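Local coordinates for protein GH127 beta-L-arabinofuranoside (Geobacillus stearothermophilus, PDB 4QK0) that probably hydrolyses beta-L-arabinofuranosidic bonds to release L-arabinose, acting as a family GH127 glycoside hydrolase, at residues 23-27 / 421-425; 340-345 / 359-364; 440-445 / 457-463; 483-487 / 512-516. All blocks are in the same frame, centred on the assembly; numbering follows the deposited sequence.

Contact 1 of 4, residues 23-27 / 421-425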
loop_
_atom_site.group_PDB
_atom_site.type_symbol
_atom_site.label_atom_id
_atom_site.label_comp_id
_atom_site.label_asym_id
_atom_site.label_seq_id
_atom_site.Cartn_x
_atom_site.Cartn_y
_atom_site.Cartn_z
ATOM N N TRP A 23 -21.811 -12.857 -25.516
ATOM C CA TRP A 23 -20.676 -13.794 -25.571
ATOM C C TRP A 23 -20.209 -14.092 -26.978
ATOM O O TRP A 23 -19.027 -14.305 -27.214
ATOM C CB TRP A 23 -20.954 -15.074 -24.815
ATOM C CG TRP A 23 -21.084 -14.810 -23.380
ATOM C CD1 TRP A 23 -22.231 -14.811 -22.647
ATOM C CD2 TRP A 23 -20.040 -14.446 -22.488
ATOM N NE1 TRP A 23 -21.971 -14.486 -21.363
ATOM C CE2 TRP A 23 -20.625 -14.279 -21.222
ATOM C CE3 TRP A 23 -18.676 -14.257 -22.640
ATOM C CZ2 TRP A 23 -19.894 -13.900 -20.100
ATOM C CZ3 TRP A 23 -17.928 -13.889 -21.515
ATOM C CH2 TRP A 23 -18.540 -13.704 -20.266
ATOM N N LYS A 24 -21.111 -14.021 -27.932
ATOM C CA LYS A 24 -20.728 -14.285 -29.309
ATOM C C LYS A 24 -19.720 -13.272 -29.784
ATOM O O LYS A 24 -18.702 -13.636 -30.413
ATOM C CB LYS A 24 -21.941 -14.258 -30.240
ATOM C CG LYS A 24 -21.673 -14.938 -31.590
ATOM C CD LYS A 24 -22.920 -14.990 -32.471
ATOM C CE LYS A 24 -23.212 -13.627 -33.119
ATOM N NZ LYS A 24 -22.231 -13.274 -34.199
ATOM N N ARG A 25 -19.956 -12.007 -29.466
ATOM C CA ARG A 25 -18.970 -10.962 -29.779
ATOM C C ARG A 25 -17.585 -11.276 -29.179
ATOM O O ARG A 25 -16.552 -11.142 -29.857
ATOM C CB ARG A 25 -19.488 -9.585 -29.338
ATOM C CG ARG A 25 -18.771 -8.403 -30.008
ATOM C CD ARG A 25 -18.987 -7.111 -29.234
ATOM N NE ARG A 25 -18.310 -7.165 -27.959
ATOM C CZ ARG A 25 -17.017 -6.932 -27.774
ATOM N NH1 ARG A 25 -16.206 -6.630 -28.790
ATOM N NH2 ARG A 25 -16.526 -6.959 -26.538
ATOM N N TYR A 26 -17.537 -11.755 -27.937
ATOM C CA TYR A 26 -16.236 -12.060 -27.294
ATOM C C TYR A 26 -15.536 -13.232 -27.942
ATOM O O TYR A 26 -14.302 -13.245 -28.135
ATOM C CB TYR A 26 -16.416 -12.331 -25.789
ATOM C CG TYR A 26 -16.491 -11.080 -24.913
ATOM C CD1 TYR A 26 -15.360 -10.318 -24.681
ATOM C CD2 TYR A 26 -17.651 -10.712 -24.282
ATOM C CE1 TYR A 26 -15.394 -9.185 -23.888
ATOM C CE2 TYR A 26 -17.688 -9.595 -23.457
ATOM C CZ TYR A 26 -16.516 -8.831 -23.278
ATOM O OH TYR A 26 -16.531 -7.715 -22.507
ATOM N N ILE A 27 -16.314 -14.238 -28.298
ATOM C CA ILE A 27 -15.743 -15.400 -29.007
ATOM C C ILE A 27 -15.167 -15.000 -30.345
ATOM O O ILE A 27 -14.088 -15.428 -30.700
ATOM C CB ILE A 27 -16.786 -16.528 -29.160
ATOM C CG1 ILE A 27 -17.122 -17.037 -27.766
ATOM C CG2 ILE A 27 -16.250 -17.663 -30.015
ATOM C CD1 ILE A 27 -17.839 -18.352 -27.741
ATOM N N ILE A 421 -13.226 -17.895 -22.478
ATOM C CA ILE A 421 -14.253 -17.289 -23.306
ATOM C C ILE A 421 -14.663 -18.281 -24.364
ATOM O O ILE A 421 -15.847 -18.422 -24.673
ATOM C CB ILE A 421 -13.719 -15.988 -23.958
ATOM C CG1 ILE A 421 -13.714 -14.846 -22.923
ATOM C CG2 ILE A 421 -14.574 -15.570 -25.133
ATOM C CD1 ILE A 421 -12.996 -13.610 -23.389
ATOM N N ALA A 422 -13.675 -18.947 -24.959
ATOM C CA ALA A 422 -13.957 -19.875 -26.068
ATOM C C ALA A 422 -14.778 -21.081 -25.608
ATOM O O ALA A 422 -15.481 -21.685 -26.407
ATOM C CB ALA A 422 -12.674 -20.345 -26.740
ATOM N N SER A 423 -14.700 -21.405 -24.320
ATOM C CA SER A 423 -15.429 -22.532 -23.786
ATOM C C SER A 423 -16.649 -22.108 -22.998
ATOM O O SER A 423 -17.155 -22.886 -22.214
ATOM C CB SER A 423 -14.487 -23.385 -22.903
ATOM O OG SER A 423 -14.014 -22.650 -21.797
ATOM N N ILE A 424 -17.086 -20.868 -23.152
ATOM C CA ILE A 424 -18.166 -20.376 -22.338
ATOM C C ILE A 424 -19.391 -21.293 -22.434
ATOM O O ILE A 424 -20.147 -21.449 -21.460
ATOM C CB ILE A 424 -18.524 -18.907 -22.688
ATOM C CG1 ILE A 424 -19.626 -18.354 -21.797
ATOM C CG2 ILE A 424 -19.014 -18.761 -24.087
ATOM C CD1 ILE A 424 -19.156 -18.123 -20.387
ATOM N N GLY A 425 -19.595 -21.889 -23.593
ATOM C CA GLY A 425 -20.724 -22.771 -23.819
ATOM C C GLY A 425 -20.801 -23.936 -22.868
ATOM O O GLY A 425 -21.886 -24.380 -22.527
#

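Contact 2 of 4, residues 340-345 / 359-364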
loop_
_atom_site.group_PDB
_atom_site.type_symbol
_atom_site.label_atom_id
_atom_site.label_comp_id
_atom_site.label_asym_id
_atom_site.label_seq_id
_atom_site.Cartn_x
_atom_site.Cartn_y
_atom_site.Cartn_z
ATOM N N LEU A 340 -11.366 -18.931 -10.379
ATOM C CA LEU A 340 -12.555 -19.013 -9.551
ATOM C C LEU A 340 -13.705 -19.602 -10.361
ATOM O O LEU A 340 -14.491 -20.395 -9.874
ATOM C CB LEU A 340 -12.903 -17.665 -9.009
ATOM C CG LEU A 340 -14.159 -17.452 -8.178
ATOM C CD1 LEU A 340 -14.173 -18.369 -6.960
ATOM C CD2 LEU A 340 -14.236 -15.999 -7.749
ATOM N N VAL A 341 -13.808 -19.213 -11.609
ATOM C CA VAL A 341 -14.845 -19.780 -12.449
ATOM C C VAL A 341 -14.699 -21.323 -12.532
ATOM O O VAL A 341 -15.692 -22.045 -12.401
ATOM C CB VAL A 341 -14.817 -19.185 -13.847
ATOM C CG1 VAL A 341 -15.803 -19.925 -14.773
ATOM C CG2 VAL A 341 -15.178 -17.698 -13.788
ATOM N N PHE A 342 -13.487 -21.802 -12.759
ATOM C CA PHE A 342 -13.238 -23.248 -12.825
ATOM C C PHE A 342 -13.690 -23.913 -11.518
ATOM O O PHE A 342 -14.305 -24.976 -11.546
ATOM C CB PHE A 342 -11.776 -23.622 -13.054
ATOM C CG PHE A 342 -11.158 -23.077 -14.323
ATOM C CD1 PHE A 342 -11.909 -22.851 -15.470
ATOM C CD2 PHE A 342 -9.796 -22.808 -14.366
ATOM C CE1 PHE A 342 -11.307 -22.362 -16.636
ATOM C CE2 PHE A 342 -9.180 -22.327 -15.545
ATOM C CZ PHE A 342 -9.944 -22.114 -16.682
ATOM N N TRP A 343 -13.344 -23.310 -10.397
ATOM C CA TRP A 343 -13.690 -23.852 -9.101
ATOM C C TRP A 343 -15.194 -23.969 -8.961
ATOM O O TRP A 343 -15.688 -25.026 -8.562
ATOM C CB TRP A 343 -13.160 -22.970 -8.018
ATOM C CG TRP A 343 -13.327 -23.506 -6.662
ATOM C CD1 TRP A 343 -13.522 -24.812 -6.305
ATOM C CD2 TRP A 343 -13.232 -22.775 -5.434
ATOM N NE1 TRP A 343 -13.558 -24.922 -4.947
ATOM C CE2 TRP A 343 -13.369 -23.700 -4.381
ATOM C CE3 TRP A 343 -13.003 -21.433 -5.127
ATOM C CZ2 TRP A 343 -13.335 -23.316 -3.013
ATOM C CZ3 TRP A 343 -12.966 -21.047 -3.775
ATOM C CH2 TRP A 343 -13.117 -21.984 -2.737
ATOM N N THR A 344 -15.924 -22.931 -9.346
ATOM C CA THR A 344 -17.360 -22.939 -9.168
ATOM C C THR A 344 -18.003 -24.104 -9.922
ATOM O O THR A 344 -18.975 -24.699 -9.480
ATOM C CB THR A 344 -18.035 -21.633 -9.641
ATOM O OG1 THR A 344 -17.729 -21.401 -11.027
ATOM C CG2 THR A 344 -17.531 -20.441 -8.822
ATOM N N ARG A 345 -17.492 -24.395 -11.089
ATOM C CA ARG A 345 -18.037 -25.466 -11.864
ATOM C C ARG A 345 -17.915 -26.813 -11.132
ATOM O O ARG A 345 -18.822 -27.583 -11.190
ATOM C CB ARG A 345 -17.375 -25.522 -13.229
ATOM C CG ARG A 345 -18.179 -26.314 -14.251
ATOM C CD ARG A 345 -17.337 -26.456 -15.489
ATOM N NE ARG A 345 -17.829 -27.450 -16.416
ATOM C CZ ARG A 345 -17.187 -27.798 -17.526
ATOM N NH1 ARG A 345 -16.030 -27.222 -17.857
ATOM N NH2 ARG A 345 -17.704 -28.721 -18.315
ATOM N N VAL A 359 -21.617 -16.821 -7.966
ATOM C CA VAL A 359 -20.215 -16.427 -8.026
ATOM C C VAL A 359 -19.617 -16.596 -9.404
ATOM O O VAL A 359 -18.874 -15.710 -9.903
ATOM C CB VAL A 359 -19.399 -17.153 -6.975
ATOM C CG1 VAL A 359 -17.927 -16.882 -7.104
ATOM C CG2 VAL A 359 -19.828 -16.658 -5.612
HETATM N N MSE A 360 -19.884 -17.731 -10.030
HETATM C CA MSE A 360 -19.402 -17.972 -11.359
HETATM C C MSE A 360 -19.814 -16.801 -12.218
HETATM O O MSE A 360 -19.013 -16.300 -13.005
HETATM C CB MSE A 360 -20.066 -19.275 -11.873
HETATM C CG MSE A 360 -19.677 -19.598 -13.288
HETATM SE SE MSE A 360 -20.566 -21.203 -14.035
HETATM C CE MSE A 360 -19.653 -22.355 -12.940
ATOM N N GLU A 361 -21.097 -16.409 -12.122
ATOM C CA GLU A 361 -21.644 -15.361 -12.969
ATOM C C GLU A 361 -20.996 -14.022 -12.635
ATOM O O GLU A 361 -20.614 -13.256 -13.532
ATOM C CB GLU A 361 -23.144 -15.309 -12.787
ATOM C CG GLU A 361 -23.848 -14.116 -13.384
ATOM C CD GLU A 361 -25.343 -14.185 -13.197
ATOM O OE1 GLU A 361 -25.803 -13.930 -12.049
ATOM O OE2 GLU A 361 -26.080 -14.451 -14.206
ATOM N N ARG A 362 -20.851 -13.724 -11.337
ATOM C CA ARG A 362 -20.119 -12.503 -10.903
ATOM C C ARG A 362 -18.706 -12.401 -11.551
ATOM O O ARG A 362 -18.372 -11.385 -12.161
ATOM C CB ARG A 362 -20.015 -12.494 -9.411
ATOM C CG ARG A 362 -19.427 -11.248 -8.797
ATOM C CD ARG A 362 -19.276 -11.386 -7.292
ATOM N NE ARG A 362 -20.539 -11.386 -6.581
ATOM C CZ ARG A 362 -21.347 -10.336 -6.466
ATOM N NH1 ARG A 362 -21.034 -9.128 -6.982
ATOM N NH2 ARG A 362 -22.471 -10.450 -5.787
ATOM N N ALA A 363 -17.934 -13.465 -11.500
ATOM C CA ALA A 363 -16.620 -13.455 -12.120
ATOM C C ALA A 363 -16.658 -13.314 -13.627
ATOM O O ALA A 363 -15.877 -12.536 -14.235
ATOM C CB ALA A 363 -15.814 -14.661 -11.744
ATOM N N LEU A 364 -17.620 -13.976 -14.231
ATOM C CA LEU A 364 -17.745 -13.963 -15.662
ATOM C C LEU A 364 -18.096 -12.622 -16.262
ATOM O O LEU A 364 -17.599 -12.283 -17.364
ATOM C CB LEU A 364 -18.796 -14.985 -16.122
ATOM C CG LEU A 364 -18.355 -16.450 -16.208
ATOM C CD1 LEU A 364 -19.592 -17.303 -16.557
ATOM C CD2 LEU A 364 -17.282 -16.686 -17.260
#

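Contact 3 of 4, residues 440-445 / 457-463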
loop_
_atom_site.group_PDB
_atom_site.type_symbol
_atom_site.label_atom_id
_atom_site.label_comp_id
_atom_site.label_asym_id
_atom_site.label_seq_id
_atom_site.Cartn_x
_atom_site.Cartn_y
_atom_site.Cartn_z
ATOM N N LEU A 440 -26.504 -20.402 -16.442
ATOM C CA LEU A 440 -26.345 -19.038 -16.999
ATOM C C LEU A 440 -27.433 -18.725 -18.019
ATOM O O LEU A 440 -27.977 -19.632 -18.713
ATOM C CB LEU A 440 -25.000 -18.929 -17.680
ATOM C CG LEU A 440 -23.752 -19.293 -16.830
ATOM C CD1 LEU A 440 -22.471 -19.198 -17.614
ATOM C CD2 LEU A 440 -23.641 -18.410 -15.630
ATOM N N TYR A 441 -27.819 -17.458 -18.030
ATOM C CA TYR A 441 -28.859 -16.989 -18.897
ATOM C C TYR A 441 -28.198 -16.272 -20.096
ATOM O O TYR A 441 -27.745 -15.159 -20.023
ATOM C CB TYR A 441 -29.858 -16.141 -18.131
ATOM C CG TYR A 441 -30.586 -17.012 -17.145
ATOM C CD1 TYR A 441 -31.450 -17.994 -17.581
ATOM C CD2 TYR A 441 -30.357 -16.916 -15.785
ATOM C CE1 TYR A 441 -32.085 -18.844 -16.682
ATOM C CE2 TYR A 441 -30.980 -17.774 -14.879
ATOM C CZ TYR A 441 -31.871 -18.726 -15.354
ATOM O OH TYR A 441 -32.473 -19.592 -14.487
ATOM N N VAL A 442 -28.103 -17.029 -21.166
ATOM C CA VAL A 442 -27.299 -16.713 -22.326
ATOM C C VAL A 442 -28.079 -17.271 -23.494
ATOM O O VAL A 442 -28.428 -18.452 -23.475
ATOM C CB VAL A 442 -25.949 -17.454 -22.310
ATOM C CG1 VAL A 442 -25.175 -17.141 -23.579
ATOM C CG2 VAL A 442 -25.125 -17.066 -21.098
ATOM N N GLY A 443 -28.360 -16.419 -24.467
ATOM C CA GLY A 443 -28.982 -16.822 -25.717
ATOM C C GLY A 443 -28.212 -17.998 -26.302
ATOM O O GLY A 443 -27.032 -17.891 -26.569
ATOM N N SER A 444 -28.874 -19.143 -26.430
ATOM C CA SER A 444 -28.204 -20.391 -26.801
ATOM C C SER A 444 -29.187 -21.536 -27.008
ATOM O O SER A 444 -30.368 -21.433 -26.674
ATOM C CB SER A 444 -27.279 -20.819 -25.692
ATOM O OG SER A 444 -28.013 -20.992 -24.482
ATOM N N ASP A 445 -28.679 -22.627 -27.561
ATOM C CA ASP A 445 -29.415 -23.866 -27.529
ATOM C C ASP A 445 -28.556 -25.073 -27.266
ATOM O O ASP A 445 -27.322 -25.070 -27.422
ATOM C CB ASP A 445 -30.320 -24.045 -28.740
ATOM C CG ASP A 445 -29.592 -23.919 -30.027
ATOM O OD1 ASP A 445 -28.662 -24.717 -30.224
ATOM O OD2 ASP A 445 -29.953 -23.036 -30.818
ATOM N N ILE A 457 -33.351 -27.710 -26.230
ATOM C CA ILE A 457 -33.705 -26.537 -25.421
ATOM C C ILE A 457 -33.091 -25.262 -25.977
ATOM O O ILE A 457 -31.929 -25.243 -26.332
ATOM C CB ILE A 457 -33.321 -26.780 -23.976
ATOM C CG1 ILE A 457 -34.304 -27.789 -23.427
ATOM C CG2 ILE A 457 -33.417 -25.483 -23.168
ATOM C CD1 ILE A 457 -33.896 -28.419 -22.149
HETATM N N MSE A 458 -33.914 -24.240 -26.131
HETATM C CA MSE A 458 -33.514 -22.963 -26.705
HETATM C C MSE A 458 -33.719 -21.916 -25.637
HETATM O O MSE A 458 -34.775 -21.905 -24.984
HETATM C CB MSE A 458 -34.468 -22.650 -27.842
HETATM C CG MSE A 458 -33.827 -22.264 -29.158
HETATM SE SE MSE A 458 -35.080 -22.472 -30.625
HETATM C CE MSE A 458 -35.753 -24.301 -30.278
ATOM N N GLN A 459 -32.725 -21.038 -25.451
ATOM C CA GLN A 459 -32.864 -19.815 -24.610
ATOM C C GLN A 459 -32.833 -18.585 -25.479
ATOM O O GLN A 459 -31.863 -18.404 -26.209
ATOM C CB GLN A 459 -31.666 -19.636 -23.709
ATOM C CG GLN A 459 -31.758 -20.208 -22.354
ATOM C CD GLN A 459 -30.687 -19.684 -21.430
ATOM O OE1 GLN A 459 -30.746 -18.539 -20.976
ATOM N NE2 GLN A 459 -29.720 -20.508 -21.150
ATOM N N GLU A 460 -33.825 -17.715 -25.354
ATOM C CA GLU A 460 -33.792 -16.397 -26.006
ATOM C C GLU A 460 -33.873 -15.345 -24.910
ATOM O O GLU A 460 -34.764 -15.390 -24.075
ATOM C CB GLU A 460 -34.962 -16.205 -26.977
ATOM C CG GLU A 460 -35.018 -17.279 -28.070
ATOM C CD GLU A 460 -36.223 -17.135 -29.014
ATOM O OE1 GLU A 460 -37.385 -17.384 -28.601
ATOM O OE2 GLU A 460 -35.992 -16.779 -30.183
ATOM N N THR A 461 -32.947 -14.413 -24.915
ATOM C CA THR A 461 -32.869 -13.425 -23.829
ATOM C C THR A 461 -31.869 -12.347 -24.205
ATOM O O THR A 461 -30.908 -12.644 -24.931
ATOM C CB THR A 461 -32.410 -14.066 -22.499
ATOM O OG1 THR A 461 -32.475 -13.092 -21.445
ATOM C CG2 THR A 461 -31.038 -14.656 -22.622
ATOM N N ASN A 462 -32.119 -11.126 -23.746
ATOM C CA ASN A 462 -31.128 -10.026 -23.876
ATOM C C ASN A 462 -30.285 -9.845 -22.604
ATOM O O ASN A 462 -29.598 -8.847 -22.463
ATOM C CB ASN A 462 -31.791 -8.682 -24.199
ATOM C CG ASN A 462 -32.590 -8.708 -25.496
ATOM O OD1 ASN A 462 -33.689 -8.154 -25.553
ATOM N ND2 ASN A 462 -32.066 -9.377 -26.527
ATOM N N TYR A 463 -30.337 -10.822 -21.697
ATOM C CA TYR A 463 -29.450 -10.878 -20.558
ATOM C C TYR A 463 -28.034 -10.711 -21.075
ATOM O O TYR A 463 -27.674 -11.290 -22.108
ATOM C CB TYR A 463 -29.620 -12.207 -19.908
ATOM C CG TYR A 463 -29.243 -12.382 -18.430
ATOM C CD1 TYR A 463 -27.948 -12.687 -18.048
ATOM C CD2 TYR A 463 -30.238 -12.452 -17.461
ATOM C CE1 TYR A 463 -27.655 -12.943 -16.733
ATOM C CE2 TYR A 463 -29.938 -12.733 -16.154
ATOM C CZ TYR A 463 -28.665 -12.975 -15.793
ATOM O OH TYR A 463 -28.385 -13.233 -14.465
HETATM O O HOH W 1 -25.823 -13.464 -20.870
HETATM O O HOH W 2 -28.340 -13.334 -24.380
#

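Contact 4 of 4, residues 483-487 / 512-516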
loop_
_atom_site.group_PDB
_atom_site.type_symbol
_atom_site.label_atom_id
_atom_site.label_comp_id
_atom_site.label_asym_id
_atom_site.label_seq_id
_atom_site.Cartn_x
_atom_site.Cartn_y
_atom_site.Cartn_z
ATOM N N LEU A 483 -36.374 -29.814 -15.065
ATOM C CA LEU A 483 -35.575 -28.670 -15.496
ATOM C C LEU A 483 -35.219 -27.882 -14.259
ATOM O O LEU A 483 -36.126 -27.485 -13.499
ATOM C CB LEU A 483 -36.407 -27.765 -16.376
ATOM C CG LEU A 483 -35.701 -27.226 -17.569
ATOM C CD1 LEU A 483 -35.454 -28.419 -18.504
ATOM C CD2 LEU A 483 -36.552 -26.152 -18.221
ATOM N N GLY A 484 -33.919 -27.722 -14.011
ATOM C CA GLY A 484 -33.450 -26.954 -12.824
ATOM C C GLY A 484 -32.999 -25.560 -13.235
ATOM O O GLY A 484 -32.080 -25.438 -14.004
ATOM N N LEU A 485 -33.699 -24.538 -12.794
ATOM C CA LEU A 485 -33.402 -23.159 -13.198
ATOM C C LEU A 485 -32.832 -22.304 -12.048
ATOM O O LEU A 485 -33.496 -22.151 -11.052
ATOM C CB LEU A 485 -34.664 -22.505 -13.726
ATOM C CG LEU A 485 -35.392 -23.340 -14.791
ATOM C CD1 LEU A 485 -36.674 -22.655 -15.187
ATOM C CD2 LEU A 485 -34.561 -23.553 -16.011
ATOM N N ARG A 486 -31.610 -21.783 -12.193
ATOM C CA ARG A 486 -31.035 -20.948 -11.142
ATOM C C ARG A 486 -31.831 -19.677 -10.969
ATOM O O ARG A 486 -32.171 -18.983 -11.922
ATOM C CB ARG A 486 -29.600 -20.555 -11.427
ATOM C CG ARG A 486 -29.059 -19.551 -10.378
ATOM C CD ARG A 486 -27.589 -19.308 -10.532
ATOM N NE ARG A 486 -27.315 -18.689 -11.818
ATOM C CZ ARG A 486 -27.107 -17.389 -12.040
ATOM N NH1 ARG A 486 -27.103 -16.481 -11.052
ATOM N NH2 ARG A 486 -26.894 -17.015 -13.269
ATOM N N ILE A 487 -32.169 -19.398 -9.731
ATOM C CA ILE A 487 -32.798 -18.129 -9.399
ATOM C C ILE A 487 -31.645 -17.234 -8.865
ATOM O O ILE A 487 -31.116 -17.500 -7.763
ATOM C CB ILE A 487 -33.926 -18.309 -8.366
ATOM C CG1 ILE A 487 -34.931 -19.359 -8.846
ATOM C CG2 ILE A 487 -34.649 -16.985 -8.141
ATOM C CD1 ILE A 487 -35.514 -19.120 -10.234
ATOM N N GLY A 512 -31.381 -22.215 -4.249
ATOM C CA GLY A 512 -31.263 -21.311 -5.372
ATOM C C GLY A 512 -31.564 -21.857 -6.741
ATOM O O GLY A 512 -31.361 -21.150 -7.719
ATOM N N TYR A 513 -32.107 -23.072 -6.834
ATOM C CA TYR A 513 -32.575 -23.634 -8.137
ATOM C C TYR A 513 -34.050 -23.952 -8.028
ATOM O O TYR A 513 -34.481 -24.571 -7.076
ATOM C CB TYR A 513 -31.791 -24.891 -8.547
ATOM C CG TYR A 513 -30.466 -24.569 -9.179
ATOM C CD1 TYR A 513 -29.349 -24.287 -8.388
ATOM C CD2 TYR A 513 -30.333 -24.457 -10.566
ATOM C CE1 TYR A 513 -28.124 -23.988 -8.942
ATOM C CE2 TYR A 513 -29.128 -24.082 -11.133
ATOM C CZ TYR A 513 -28.020 -23.841 -10.306
ATOM O OH TYR A 513 -26.804 -23.522 -10.853
ATOM N N ALA A 514 -34.837 -23.513 -9.007
ATOM C CA ALA A 514 -36.249 -23.937 -9.108
ATOM C C ALA A 514 -36.309 -25.277 -9.895
ATOM O O ALA A 514 -35.839 -25.353 -11.046
ATOM C CB ALA A 514 -37.067 -22.869 -9.825
ATOM N N TYR A 515 -36.820 -26.317 -9.247
ATOM C CA TYR A 515 -36.947 -27.623 -9.869
ATOM C C TYR A 515 -38.326 -27.798 -10.481
ATOM O O TYR A 515 -39.322 -27.930 -9.779
ATOM C CB TYR A 515 -36.690 -28.693 -8.849
ATOM C CG TYR A 515 -35.256 -28.751 -8.449
ATOM C CD1 TYR A 515 -34.730 -27.834 -7.547
ATOM C CD2 TYR A 515 -34.409 -29.751 -8.941
ATOM C CE1 TYR A 515 -33.410 -27.910 -7.136
ATOM C CE2 TYR A 515 -33.103 -29.825 -8.543
ATOM C CZ TYR A 515 -32.618 -28.883 -7.646
ATOM O OH TYR A 515 -31.328 -28.957 -7.261
ATOM N N ILE A 516 -38.381 -27.738 -11.803
ATOM C CA ILE A 516 -39.615 -27.915 -12.522
ATOM C C ILE A 516 -39.734 -29.291 -13.202
ATOM O O ILE A 516 -39.109 -29.556 -14.259
ATOM C CB ILE A 516 -39.775 -26.825 -13.559
ATOM C CG1 ILE A 516 -39.621 -25.469 -12.871
ATOM C CG2 ILE A 516 -41.154 -26.969 -14.250
ATOM C CD1 ILE A 516 -39.768 -24.315 -13.820
#

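Contact 1 of 4, residues 23-27 / 421-425
The carbonyl oxygen of Ile-421 is where the two segments come together most closely: it accepts the backbone N-H of Ile-424, N to O 3.1 Å, while Ile-27 closes over it with CG1, 3.6 Å from Ile-421 O. No hydrogen bond crosses between 23-27 and 421-425, and three isoleucines and a tryptophan carry the contact. Ile-27 and Ile-421 run antiparallel to each other, side by side, CG1 of Ile-27 lying 3.9 Å from CG2 of Ile-421. With that CG2 anti to the backbone N of Ile-421, the methyl is turned against CB of Tyr-26, 3.8 Å away, and meets the root of the tyrosine and not its hydroxyl end. One turn earlier on the helix, Trp-23 offers a ring face. CG1 of Ile-424 stands 4.1 Å from the centroid of its five-membered ring and only 15° off the normal, a CH-pi contact in which the two side chains meet at about a right angle. The other branch of Ile-424, CG2, goes to CD1 of Ile-27 at 3.9 Å. The indole N-H is used separately, by the hydroxyl of Tyr-365. The contact thus joins the start of helix 22-42 to the end of helix 413-422, far apart in sequence, with Leu-18 of strand 15-18 against Trp-23, Ile-27 and Ile-424, and helix 76-92 against Ala-422.

Contact 2 of 4, residues 340-345 / 359-364
Leu-340 holds CG anti to its backbone N (chi1 176°) and Val-359 does the same with CG1 (chi1 174°), which sends both side chains into the gap between the helices, where they cross at about a right angle. CD2 of Leu-340 ends 3.8 Å from CG1 of Val-359. One residue on, Val-341 divides its branches: CG2 rests 3.7 Å from CB of Ala-363, while CG1 comes across the Met-360 chain, 4.2 Å from its CG. Helices 334-350 and 354-365 form an antiparallel helical hairpin, in which the axes of 340-345 and 359-364 run at 159° and approach to 8.8 Å, consistent with the (alpha/alpha)6 barrel of six-hairpin glycosidases. Thr-344 faces the partner helix with CB and CG2, the latter 4.0 Å from CG1 of Val-359 and the former 3.8 Å from CB of Met-360. Its hydroxyl is modelled too close to the terminal methyl of Met-360, a selenomethionine here, so the placing of both is doubtful. With a glycine in place of Thr-344, Val-359 CG1 and the Met-360 chain would probably lose one of their apolar neighbours and a gap would open between the helices. Trp-296 of helix 286-302 packs against both Thr-344 and Val-359.

Contact 3 of 4, residues 440-445 / 457-463
Gln-459 leaves its strand and reaches across to the backbone of 440-442. CB, CG and CD run past Val-442 O, CD at 3.3 Å; NE2 is also near that oxygen but at too poor an angle for a bond. The amide then divides its work. OE1 accepts from Val-442 N at 3.0 Å, the donor standing above the carbonyl plane, and also sits by the ring edge of Tyr-441, whose plane is turned 77° from the amide. NE2 donates to Leu-440 O at 3.1 Å, lying in that carbonyl's plane, and has a second partner in Tyr-429 OH. These bonds tell the amide's oxygen from its nitrogen and probably keep it from turning. Putting a leucine at Gln-459 would probably strand Val-442 N and Leu-440 O without these partners and let the loop drift. Farther along, CB of Tyr-441 stands over the centre of the Tyr-463 ring, 3.7 Å from its centroid, a CH-pi contact, and a water ties Gly-443 N to the carbonyls of Thr-461 and Tyr-463. Along the backbone, Gln-459 and Ser-444 form a hydrogen-bonded pair, Gln-459 N to Ser-444 O at 2.7 Å. This is the open end of an antiparallel beta hairpin, 444-450 with 453-461, in a sheet that strand 15-18 extends beside 444-450.

Contact 4 of 4, residues 483-487 / 512-516
This is an antiparallel pairing of neighbouring strands, 479-486 and 513-517, inside a mixed sheet of the GH127 middle domain, with strand 436-438 running along the other edge of 479-486. Five backbone bonds hold it. Leu-483 and Ile-516 exchange both of theirs, Leu-483 N to Ile-516 O at 2.9 Å; Leu-485 and Ala-514 form the second hydrogen-bonded pair, with Ala-514 N to Leu-485 O at 2.8 Å; and Ile-487 N carries the ladder one step past the strand to Gly-512 O. Gly-512 itself has a positive phi, 75°, as the chain turns into strand 513-517. On the face with Leu-483, Leu-485, Ala-514 and Ile-516 the packing is aliphatic: CD1 of Leu-485 meets CD1 of Ile-516 at 3.8 Å. The opposite face is built round Tyr-513. Its CG lies anti to the carbonyl carbon (chi1 -81°), which brings the ring across to the neighbouring strand, where CB of Arg-486 stands over one face, 4.0 Å from the centroid, and the carbonyl carbon of Gly-484 lies at the edge, in plane. The two polar ends leave the pair for other partners, Tyr-513 OH for His-439 ND1, the Arg-486 guanidinium for His-439 O, Asp-358 and Glu-361. With two carboxylates and a carbonyl round it, that buried guanidinium is probably well compensated in charge and held against turning, its aliphatic root steadied by the tyrosine ring.

How the contacts relate
Starting from the N terminus, residues 23-27 wait nearly four hundred residues before contact 1 closes on 421-425, and contact 2, a short helical hairpin, lies wholly within that long loop. Contacts 3 and 4 follow in series, each closing a short loop in the middle domain, so none cross. The common element is helix 354-365. Leu-364 touches Trp-23 and Ile-424 of contact 1 and Leu-440 of contact 3, while Glu-361 bonds Tyr-463 of contact 3 and makes a salt bridge to Arg-486 of contact 4. These links, with Trp-23 against Val-442, join the helical catalytic domain to the beta middle domain, within which Tyr-441 OH meets Arg-486 O between contacts 3 and 4.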